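Local coordinates for ABC transporter, substrate binding protein (Aeropyrum pernix, PDB 3EAF) that probably binds a small-molecule solute outside the cell membrane and hands it to an ABC transporter for uptake, at residues E66-R69 with E70-R74; A133-A136 with S137-Q141; S150-A153 with Y154-S157; I286-R289 with V290-F294. One frame throughout, in Å; residues are numbered along the deposited sequence.

Contact 1 of 4, residues E66-R69 with E70-R74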
loop_
_atom_site.group_PDB
_atom_site.type_symbol
_atom_site.label_atom_id
_atom_site.label_comp_id
_atom_site.label_asym_id
_atom_site.label_seq_id
_atom_site.Cartn_x
_atom_site.Cartn_y
_atom_site.Cartn_z
ATOM N N GLU A 66 -0.615 3.816 -21.882
ATOM C CA GLU A 66 -1.097 4.952 -22.677
ATOM C C GLU A 66 -1.047 6.278 -21.898
ATOM O O GLU A 66 -0.572 7.297 -22.417
ATOM C CB GLU A 66 -2.505 4.669 -23.207
ATOM C CG GLU A 66 -2.510 3.705 -24.398
ATOM C CD GLU A 66 -3.841 3.005 -24.617
ATOM O OE1 GLU A 66 -4.781 3.197 -23.815
ATOM O OE2 GLU A 66 -3.940 2.246 -25.605
ATOM N N TYR A 67 -1.526 6.258 -20.655
ATOM C CA TYR A 67 -1.480 7.447 -19.802
ATOM C C TYR A 67 -0.063 7.823 -19.377
ATOM O O TYR A 67 0.225 9.006 -19.171
ATOM C CB TYR A 67 -2.387 7.292 -18.583
ATOM C CG TYR A 67 -3.868 7.320 -18.897
ATOM C CD1 TYR A 67 -4.375 8.117 -19.925
ATOM C CD2 TYR A 67 -4.772 6.563 -18.151
ATOM C CE1 TYR A 67 -5.741 8.146 -20.209
ATOM C CE2 TYR A 67 -6.134 6.599 -18.420
ATOM C CZ TYR A 67 -6.609 7.386 -19.456
ATOM O OH TYR A 67 -7.959 7.423 -19.729
ATOM N N TYR A 68 0.815 6.830 -19.253
ATOM C CA TYR A 68 2.229 7.095 -18.975
ATOM C C TYR A 68 2.874 7.898 -20.102
ATOM O O TYR A 68 3.562 8.889 -19.852
ATOM C CB TYR A 68 3.034 5.808 -18.755
ATOM C CG TYR A 68 4.508 6.114 -18.572
ATOM C CD1 TYR A 68 4.978 6.639 -17.364
ATOM C CD2 TYR A 68 5.426 5.933 -19.616
ATOM C CE1 TYR A 68 6.322 6.956 -17.189
ATOM C CE2 TYR A 68 6.787 6.252 -19.445
ATOM C CZ TYR A 68 7.220 6.760 -18.230
ATOM O OH TYR A 68 8.547 7.074 -18.030
ATOM N N ARG A 69 2.654 7.452 -21.339
ATOM C CA ARG A 69 3.162 8.159 -22.507
ATOM C C ARG A 69 2.588 9.581 -22.584
ATOM O O ARG A 69 3.320 10.515 -22.868
ATOM C CB ARG A 69 2.933 7.359 -23.797
ATOM C CG ARG A 69 3.791 6.080 -23.876
ATOM C CD ARG A 69 3.752 5.405 -25.254
ATOM N NE ARG A 69 2.402 4.985 -25.640
ATOM C CZ ARG A 69 1.866 3.796 -25.361
ATOM N NH1 ARG A 69 2.554 2.878 -24.683
ATOM N NH2 ARG A 69 0.632 3.522 -25.762
ATOM N N GLU A 70 1.298 9.735 -22.277
ATOM C CA GLU A 70 0.657 11.050 -22.183
ATOM C C GLU A 70 1.302 11.940 -21.112
ATOM O O GLU A 70 1.625 13.099 -21.381
ATOM C CB GLU A 70 -0.851 10.919 -21.915
ATOM C CG GLU A 70 -1.569 12.271 -21.798
ATOM C CD GLU A 70 -3.079 12.163 -21.596
ATOM O OE1 GLU A 70 -3.550 11.211 -20.938
ATOM O OE2 GLU A 70 -3.802 13.059 -22.082
ATOM N N PHE A 71 1.472 11.405 -19.903
ATOM C CA PHE A 71 2.150 12.136 -18.825
ATOM C C PHE A 71 3.520 12.645 -19.287
ATOM O O PHE A 71 3.843 13.818 -19.101
ATOM C CB PHE A 71 2.337 11.258 -17.574
ATOM C CG PHE A 71 1.074 10.992 -16.791
ATOM C CD1 PHE A 71 -0.010 11.863 -16.837
ATOM C CD2 PHE A 71 0.994 9.873 -15.961
ATOM C CE1 PHE A 71 -1.163 11.606 -16.088
ATOM C CE2 PHE A 71 -0.150 9.605 -15.214
ATOM C CZ PHE A 71 -1.233 10.473 -15.277
ATOM N N ARG A 72 4.316 11.758 -19.885
ATOM C CA ARG A 72 5.684 12.088 -20.299
ATOM C C ARG A 72 5.733 13.010 -21.522
ATOM O O ARG A 72 6.422 14.035 -21.509
ATOM C CB ARG A 72 6.486 10.813 -20.593
ATOM C CG ARG A 72 7.930 11.070 -21.032
ATOM C CD ARG A 72 8.580 9.816 -21.600
ATOM N NE ARG A 72 7.951 9.385 -22.845
ATOM C CZ ARG A 72 7.948 8.136 -23.307
ATOM N NH1 ARG A 72 8.540 7.155 -22.635
ATOM N NH2 ARG A 72 7.338 7.869 -24.448
ATOM N N ASP A 73 5.010 12.630 -22.576
ATOM C CA ASP A 73 5.158 13.274 -23.882
ATOM C C ASP A 73 4.343 14.550 -24.021
ATOM O O ASP A 73 4.833 15.542 -24.564
ATOM C CB ASP A 73 4.837 12.293 -25.019
ATOM C CG ASP A 73 5.876 11.191 -25.152
ATOM O OD1 ASP A 73 7.053 11.414 -24.792
ATOM O OD2 ASP A 73 5.517 10.096 -25.628
ATOM N N ARG A 74 3.109 14.523 -23.521
ATOM C CA ARG A 74 2.252 15.699 -23.529
ATOM C C ARG A 74 2.587 16.664 -22.386
ATOM O O ARG A 74 2.758 17.857 -22.617
ATOM C CB ARG A 74 0.771 15.296 -23.491
ATOM C CG ARG A 74 -0.177 16.466 -23.442
ATOM C CD ARG A 74 -1.619 16.030 -23.529
ATOM N NE ARG A 74 -2.527 17.153 -23.289
ATOM C CZ ARG A 74 -3.853 17.048 -23.247
ATOM N NH1 ARG A 74 -4.437 15.872 -23.426
ATOM N NH2 ARG A 74 -4.597 18.120 -23.026
#

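Contact 2 of 4, residues A133-A136 with S137-Q141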
loop_
_atom_site.group_PDB
_atom_site.type_symbol
_atom_site.label_atom_id
_atom_site.label_comp_id
_atom_site.label_asym_id
_atom_site.label_seq_id
_atom_site.Cartn_x
_atom_site.Cartn_y
_atom_site.Cartn_z
ATOM N N ALA A 133 4.501 -13.262 11.483
ATOM C CA ALA A 133 5.276 -13.335 12.725
ATOM C C ALA A 133 4.412 -12.942 13.912
ATOM O O ALA A 133 4.473 -13.586 14.973
ATOM C CB ALA A 133 6.513 -12.434 12.640
ATOM N N PHE A 134 3.604 -11.892 13.737
ATOM C CA PHE A 134 2.605 -11.514 14.741
ATOM C C PHE A 134 1.699 -12.702 15.080
ATOM O O PHE A 134 1.501 -13.018 16.259
ATOM C CB PHE A 134 1.747 -10.315 14.297
ATOM C CG PHE A 134 0.441 -10.212 15.046
ATOM C CD1 PHE A 134 0.389 -9.610 16.302
ATOM C CD2 PHE A 134 -0.718 -10.782 14.527
ATOM C CE1 PHE A 134 -0.805 -9.549 17.013
ATOM C CE2 PHE A 134 -1.916 -10.733 15.235
ATOM C CZ PHE A 134 -1.963 -10.112 16.474
ATOM N N LEU A 135 1.154 -13.347 14.047
ATOM C CA LEU A 135 0.271 -14.506 14.223
ATOM C C LEU A 135 0.962 -15.647 14.959
ATOM O O LEU A 135 0.394 -16.229 15.884
ATOM C CB LEU A 135 -0.240 -15.012 12.867
ATOM C CG LEU A 135 -1.713 -14.881 12.450
ATOM C CD1 LEU A 135 -2.347 -13.575 12.872
ATOM C CD2 LEU A 135 -1.839 -15.082 10.945
ATOM N N ALA A 136 2.187 -15.961 14.538
ATOM C CA ALA A 136 2.946 -17.078 15.105
ATOM C C ALA A 136 3.304 -16.850 16.575
ATOM O O ALA A 136 3.247 -17.776 17.379
ATOM C CB ALA A 136 4.202 -17.341 14.280
ATOM N N SER A 137 3.650 -15.613 16.919
ATOM C CA SER A 137 4.054 -15.271 18.281
ATOM C C SER A 137 2.863 -15.144 19.224
ATOM O O SER A 137 2.946 -15.507 20.397
ATOM C CB SER A 137 4.868 -13.980 18.285
ATOM O OG SER A 137 6.081 -14.170 17.573
ATOM N N GLU A 138 1.759 -14.629 18.701
ATOM C CA GLU A 138 0.563 -14.402 19.493
ATOM C C GLU A 138 -0.250 -15.683 19.693
ATOM O O GLU A 138 -0.784 -15.917 20.778
ATOM C CB GLU A 138 -0.283 -13.293 18.844
ATOM C CG GLU A 138 -1.518 -12.858 19.633
ATOM C CD GLU A 138 -1.198 -12.110 20.919
ATOM O OE1 GLU A 138 -0.053 -11.632 21.102
ATOM O OE2 GLU A 138 -2.118 -12.000 21.755
ATOM N N PHE A 139 -0.330 -16.521 18.660
ATOM C CA PHE A 139 -1.242 -17.668 18.685
ATOM C C PHE A 139 -0.555 -19.028 18.559
ATOM O O PHE A 139 -1.204 -20.073 18.697
ATOM C CB PHE A 139 -2.341 -17.512 17.616
ATOM C CG PHE A 139 -3.162 -16.261 17.769
ATOM C CD1 PHE A 139 -4.065 -16.131 18.820
ATOM C CD2 PHE A 139 -3.029 -15.212 16.861
ATOM C CE1 PHE A 139 -4.824 -14.970 18.968
ATOM C CE2 PHE A 139 -3.777 -14.053 16.995
ATOM C CZ PHE A 139 -4.682 -13.929 18.050
ATOM N N GLY A 140 0.749 -19.007 18.292
ATOM C CA GLY A 140 1.539 -20.225 18.228
ATOM C C GLY A 140 1.881 -20.669 16.818
ATOM O O GLY A 140 1.355 -20.138 15.827
ATOM N N GLN A 141 2.773 -21.648 16.734
ATOM C CA GLN A 141 3.102 -22.289 15.475
ATOM C C GLN A 141 1.872 -23.047 14.975
ATOM O O GLN A 141 1.005 -23.429 15.766
ATOM C CB GLN A 141 4.316 -23.207 15.654
ATOM C CG GLN A 141 5.568 -22.424 16.050
ATOM C CD GLN A 141 6.785 -23.282 16.347
ATOM O OE1 GLN A 141 6.795 -24.499 16.118
ATOM N NE2 GLN A 141 7.833 -22.640 16.862
#

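Contact 3 of 4, residues S150-A153 with Y154-S157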
loop_
_atom_site.group_PDB
_atom_site.type_symbol
_atom_site.label_atom_id
_atom_site.label_comp_id
_atom_site.label_asym_id
_atom_site.label_seq_id
_atom_site.Cartn_x
_atom_site.Cartn_y
_atom_site.Cartn_z
ATOM N N SER A 150 -3.820 -16.146 -8.608
ATOM C CA SER A 150 -2.607 -16.586 -9.291
ATOM C C SER A 150 -2.292 -15.823 -10.575
ATOM O O SER A 150 -1.171 -15.916 -11.081
ATOM C CB SER A 150 -2.680 -18.090 -9.594
ATOM O OG SER A 150 -3.762 -18.386 -10.465
ATOM N N LYS A 151 -3.259 -15.063 -11.083
ATOM C CA LYS A 151 -3.135 -14.359 -12.369
ATOM C C LYS A 151 -2.758 -12.881 -12.240
ATOM O O LYS A 151 -2.436 -12.218 -13.239
ATOM C CB LYS A 151 -4.443 -14.476 -13.154
ATOM C CG LYS A 151 -4.815 -15.904 -13.504
ATOM C CD LYS A 151 -6.128 -15.971 -14.276
ATOM C CE LYS A 151 -6.774 -17.344 -14.120
ATOM N NZ LYS A 151 -7.832 -17.566 -15.144
ATOM N N VAL A 152 -2.796 -12.375 -11.011
ATOM C CA VAL A 152 -2.597 -10.959 -10.748
ATOM C C VAL A 152 -1.251 -10.736 -10.059
ATOM O O VAL A 152 -0.986 -11.315 -9.002
ATOM C CB VAL A 152 -3.773 -10.400 -9.913
ATOM C CG1 VAL A 152 -3.553 -8.934 -9.562
ATOM C CG2 VAL A 152 -5.086 -10.565 -10.689
ATOM N N ALA A 153 -0.400 -9.908 -10.671
ATOM C CA ALA A 153 0.948 -9.636 -10.140
ATOM C C ALA A 153 0.933 -9.160 -8.673
ATOM O O ALA A 153 1.778 -9.569 -7.865
ATOM C CB ALA A 153 1.689 -8.633 -11.034
ATOM N N TYR A 154 -0.024 -8.291 -8.346
ATOM C CA TYR A 154 -0.246 -7.822 -6.970
ATOM C C TYR A 154 -0.537 -8.966 -5.993
ATOM O O TYR A 154 0.097 -9.073 -4.932
ATOM C CB TYR A 154 -1.389 -6.793 -6.956
ATOM C CG TYR A 154 -2.198 -6.716 -5.671
ATOM C CD1 TYR A 154 -1.586 -6.413 -4.441
ATOM C CD2 TYR A 154 -3.575 -6.929 -5.687
ATOM C CE1 TYR A 154 -2.324 -6.342 -3.262
ATOM C CE2 TYR A 154 -4.329 -6.853 -4.505
ATOM C CZ TYR A 154 -3.693 -6.560 -3.306
ATOM O OH TYR A 154 -4.417 -6.486 -2.146
ATOM N N SER A 155 -1.500 -9.810 -6.360
ATOM C CA SER A 155 -1.933 -10.924 -5.512
ATOM C C SER A 155 -0.823 -11.947 -5.277
ATOM O O SER A 155 -0.781 -12.590 -4.228
ATOM C CB SER A 155 -3.146 -11.613 -6.136
ATOM O OG SER A 155 -4.186 -10.686 -6.354
ATOM N N ARG A 156 0.064 -12.080 -6.261
ATOM C CA ARG A 156 1.182 -13.024 -6.223
ATOM C C ARG A 156 2.403 -12.507 -5.462
ATOM O O ARG A 156 3.244 -13.294 -5.033
ATOM C CB ARG A 156 1.661 -13.327 -7.647
ATOM C CG ARG A 156 0.773 -14.192 -8.511
ATOM C CD ARG A 156 1.576 -14.704 -9.727
ATOM N NE ARG A 156 2.052 -13.626 -10.603
ATOM C CZ ARG A 156 1.450 -13.241 -11.731
ATOM N NH1 ARG A 156 0.336 -13.843 -12.140
ATOM N NH2 ARG A 156 1.968 -12.262 -12.468
ATOM N N SER A 157 2.502 -11.190 -5.309
ATOM C CA SER A 157 3.792 -10.533 -5.033
ATOM C C SER A 157 4.606 -11.094 -3.854
ATOM O O SER A 157 5.794 -11.398 -4.031
ATOM C CB SER A 157 3.637 -9.004 -4.931
ATOM O OG SER A 157 4.902 -8.373 -4.777
#

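Contact 4 of 4, residues I286-R289 with V290-F294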
loop_
_atom_site.group_PDB
_atom_site.type_symbol
_atom_site.label_atom_id
_atom_site.label_comp_id
_atom_site.label_asym_id
_atom_site.label_seq_id
_atom_site.Cartn_x
_atom_site.Cartn_y
_atom_site.Cartn_z
ATOM N N ILE A 286 -12.797 10.463 5.772
ATOM C CA ILE A 286 -11.355 10.313 5.958
ATOM C C ILE A 286 -11.083 8.947 6.582
ATOM O O ILE A 286 -11.497 8.670 7.710
ATOM C CB ILE A 286 -10.766 11.462 6.811
ATOM C CG1 ILE A 286 -11.098 12.831 6.186
ATOM C CG2 ILE A 286 -9.255 11.286 7.028
ATOM C CD1 ILE A 286 -10.546 13.047 4.774
ATOM N N ASN A 287 -10.401 8.095 5.824
ATOM C CA ASN A 287 -10.143 6.718 6.227
ATOM C C ASN A 287 -8.725 6.316 5.834
ATOM O O ASN A 287 -7.988 7.123 5.272
ATOM C CB ASN A 287 -11.187 5.775 5.604
ATOM C CG ASN A 287 -11.280 5.917 4.082
ATOM O OD1 ASN A 287 -10.272 5.915 3.377
ATOM N ND2 ASN A 287 -12.495 6.046 3.579
ATOM N N LEU A 288 -8.348 5.071 6.126
ATOM C CA LEU A 288 -7.018 4.554 5.771
ATOM C C LEU A 288 -6.636 4.763 4.292
ATOM O O LEU A 288 -5.493 5.115 3.980
ATOM C CB LEU A 288 -6.919 3.067 6.130
ATOM C CG LEU A 288 -5.691 2.317 5.608
ATOM C CD1 LEU A 288 -4.416 2.822 6.291
ATOM C CD2 LEU A 288 -5.864 0.810 5.780
ATOM N N ARG A 289 -7.588 4.551 3.385
ATOM C CA ARG A 289 -7.306 4.665 1.944
ATOM C C ARG A 289 -6.950 6.098 1.577
ATOM O O ARG A 289 -6.023 6.341 0.803
ATOM C CB ARG A 289 -8.492 4.166 1.107
ATOM C CG ARG A 289 -8.961 2.737 1.433
ATOM C CD ARG A 289 -7.783 1.784 1.651
ATOM N NE ARG A 289 -8.211 0.470 2.130
ATOM C CZ ARG A 289 -7.385 -0.498 2.500
ATOM N NH1 ARG A 289 -6.070 -0.308 2.464
ATOM N NH2 ARG A 289 -7.878 -1.661 2.904
ATOM N N VAL A 290 -7.688 7.042 2.156
ATOM C CA VAL A 290 -7.392 8.466 2.039
ATOM C C VAL A 290 -5.982 8.774 2.563
ATOM O O VAL A 290 -5.222 9.497 1.917
ATOM C CB VAL A 290 -8.470 9.327 2.755
ATOM C CG1 VAL A 290 -8.133 10.824 2.680
ATOM C CG2 VAL A 290 -9.850 9.069 2.144
ATOM N N VAL A 291 -5.627 8.208 3.714
ATOM C CA VAL A 291 -4.273 8.364 4.249
ATOM C C VAL A 291 -3.220 7.863 3.246
ATOM O O VAL A 291 -2.219 8.531 3.007
ATOM C CB VAL A 291 -4.103 7.644 5.614
ATOM C CG1 VAL A 291 -2.665 7.759 6.111
ATOM C CG2 VAL A 291 -5.082 8.207 6.649
ATOM N N GLN A 292 -3.464 6.700 2.647
ATOM C CA GLN A 292 -2.499 6.071 1.741
ATOM C C GLN A 292 -2.207 6.936 0.524
ATOM O O GLN A 292 -1.054 7.014 0.073
ATOM C CB GLN A 292 -2.966 4.666 1.328
ATOM C CG GLN A 292 -2.942 3.686 2.495
ATOM C CD GLN A 292 -3.343 2.286 2.120
ATOM O OE1 GLN A 292 -4.493 1.907 2.279
ATOM N NE2 GLN A 292 -2.393 1.501 1.635
ATOM N N GLY A 293 -3.246 7.593 0.014
ATOM C CA GLY A 293 -3.099 8.554 -1.084
ATOM C C GLY A 293 -2.385 9.822 -0.659
ATOM O O GLY A 293 -1.471 10.289 -1.339
ATOM N N PHE A 294 -2.804 10.369 0.478
ATOM C CA PHE A 294 -2.235 11.600 1.024
ATOM C C PHE A 294 -0.726 11.478 1.258
ATOM O O PHE A 294 0.038 12.366 0.872
ATOM C CB PHE A 294 -2.954 11.975 2.329
ATOM C CG PHE A 294 -2.773 13.415 2.741
ATOM C CD1 PHE A 294 -3.713 14.380 2.377
ATOM C CD2 PHE A 294 -1.679 13.804 3.513
ATOM C CE1 PHE A 294 -3.555 15.720 2.773
ATOM C CE2 PHE A 294 -1.515 15.133 3.908
ATOM C CZ PHE A 294 -2.446 16.088 3.531
#

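Contact 1 of 4, residues E66-R69 with E70-R74
Phe71 leans on Tyr67 one helical turn back, and here the contact is tight. Phe71 N donates to Tyr67 O at 2.8 Å, and the same oxygen lies over one face of the Phe71 ring, off its centre and 3.2 Å from Phe71 CG. The ring gets there because CG sits beside its own backbone N (chi1 -73°). Phe71 goes on to pack against Ile53 of strand 47-56 and Ile80 of strand 79-82, so this side of helix 61-74 lies on the sheet, as the connecting helix of a beta-alpha-beta crossover does. Tyr68 is buried as well, against helix 85-98.

The outer side is looser and polar. Tyr67 and Glu70 run side by side, Glu70 OE1 3.4 Å from Tyr67 CD1, the planes of ring and carboxylate 21° apart; Arg55 holds that carboxylate by a salt bridge, and Arg74 NH1 adds one to OE2 whose hydrogen bond is weak. Arg72 takes the exposed Asp73 side-on, NE to OD1 at 3.0 Å and NH2 to OD2 at 3.1 Å, both acceptors near the guanidinium plane although OD1 is met from above the carboxylate. From there Arg72 runs back to the buried side: NH1 passes 3.8 Å from Tyr68 CE2, the planes of ring and guanidinium 80° apart, and forms a salt bridge with Asp98, which also bonds Tyr68 OH. A leucine in place of Arg72 would probably leave Asp73 and Asp98 without this shared positive partner and let the Asp73 carboxylate turn. Using three nitrogens on two carboxylates, the guanidinium is fixed in rotation, and its charge probably offsets part of theirs.

Contact 2 of 4, residues A133-A136 with S137-Q141
Ala133 O is gripped twice by Ser137: Ser137 N reaches it at 2.9 Å and Ser137 OG at 3.1 Å, the two donors coming from opposite faces of the carbonyl plane. The hydroxyl can do this because OG sits beside its own backbone N (chi1 -64°), folded back along the helix. A turn on, the aromatic residues meet. Phe134 CE2 touches Phe139 CE2 at 4.2 Å, while Glu138 lies against both rings: its CB stands over one face of the Phe134 ring, near the rim, and its CG lies 3.6 Å above the plane of the Phe139 ring, over the centre. Leu135 CD1 adds a looser apolar touch with Phe139 CD2.

All this happens at the C-terminal end of helix 124-139. Gly140 leaves helical angles with a positive phi of 104°, where a side chain would jam against the carbonyl O of Phe139. Gly140 N still makes a weak bond, 2.9 Å, to Ala136 O, and Ala136 CA points a C-H at Gly140 O across 3.5 Å. From here the chain enters strand 142-148 of the seven-stranded sheet.

Farther out, that sheet positions the rings. Phe134 meets Phe369 edge-to-face and also packs on Phe252, Phe139 meets the ring of Phe227, and Leu135 and Phe139 both touch Tyr202, whose hydroxyl is bonded to Gly140 O.

Contact 3 of 4, residues S150-A153 with Y154-S157
Arg156 NH1 bonds Ser150 O at 2.8 Å, the shortest polar link of this turn, and a straight one at 161° about the hydrogen. Ser150 O lies exactly in the guanidinium plane, at its edge, although NH1 itself stands tilted from the plane of the carbonyl. The arginine chain is folded back to get there: it bends at chi3 (-62°), and its CD passes 3.3 Å from Ser150 O. One face of the guanidinium then rests on the backbone, with Val152 C 4.0 Å from the plane, over its centre, and Ala153 N nearer the rim.

Val152 is the N-cap of the short helix 153-156, which follows strand 142-148. Its carbonyl oxygen accepts from Arg156 N at 3.0 Å, closing the first turn. Its side chain offers no acceptor for capping and packs instead: CG1 lies at the edge of the Tyr154 ring and 4.0 Å from Tyr154 CB, while CB sits 3.6 Å from Ser155 OG.

The polar ends on the buried side lead away from the turn. Tyr154 OH bonds Asn231, and Ser155 OG bonds Asn207. Tyr154 also touches Tyr59 and Thr85, and a glycerol, probably from the crystallisation liquor, lies about 3 Å from its side chain; this, with contacts to both lobes, is consistent with a position at the ligand cleft of periplasmic binding proteins. Chemically, one residue holds the turn twice: Arg156 binds Val152 O by its backbone N and Ser150 O by its guanidinium, probably setting its positive charge against the Ser150 carbonyl oxygen.

Contact 4 of 4, residues I286-R289 with V290-F294
Gln292 and Arg289 lie side by side at the start of helix 288-304, pointing the same way, their amide and guanidinium planes 40° apart. Asn287 is the N-cap of this helix. Arg289 NH1 donates to Gln292 OE1 at 2.7 Å, landing on a lone pair in the carbonyl plane of the amide, and the oxygen in turn sits near the guanidinium plane. Leu288 crosses Gln292 obliquely: its CG is 3.6 Å from Gln292 OE1, and its CD2 lies over one face of the Arg289 guanidinium. Further partners fix both groups, Arg289 through a salt bridge to Asp236 and a bond to Val232 O, Gln292 through Tyr107 OH. A leucine in place of Gln292 would probably cost Arg289 NH1 its in-plane acceptor and leave Tyr107 OH without its amide partner.

On the other flank Asn287 and Val290 meet at about a right angle. With its CG wedged between backbone N and carbonyl carbon (chi1 54°), Asn287 turns OD1 back to cap Val290 N at 3.1 Å, a bond of 165°. Val290 CG2 comes within 3.4 Å of the same oxygen, Asn287 OD1. Ile286, which touches helices 18-38 and 267-278, also runs about perpendicular to Val290, and Ile286 CD1 touches Val290 CG1 at 3.9 Å.

The four contacts are local turns spread over the two lobes of a periplasmic binding protein fold. Contacts 1 and 2 sit far out on opposite sides of the chain's centre, their centres 46 Å apart, one on a helix of the six-stranded sheet and the other on a helix of the seven-stranded one. Contacts 3 and 4 are nearer the middle, on opposite sides of the chain's centre, with nearest atoms about 8 Å apart, and contact 3 lies by the bound glycerol. Helix 85-98 is touched by both contact 1 and contact 3: Tyr68 packs on Leu91, Ala153 on Thr85. All four lie away from the magnesium ion at Glu325, Asp340 and Tyr341.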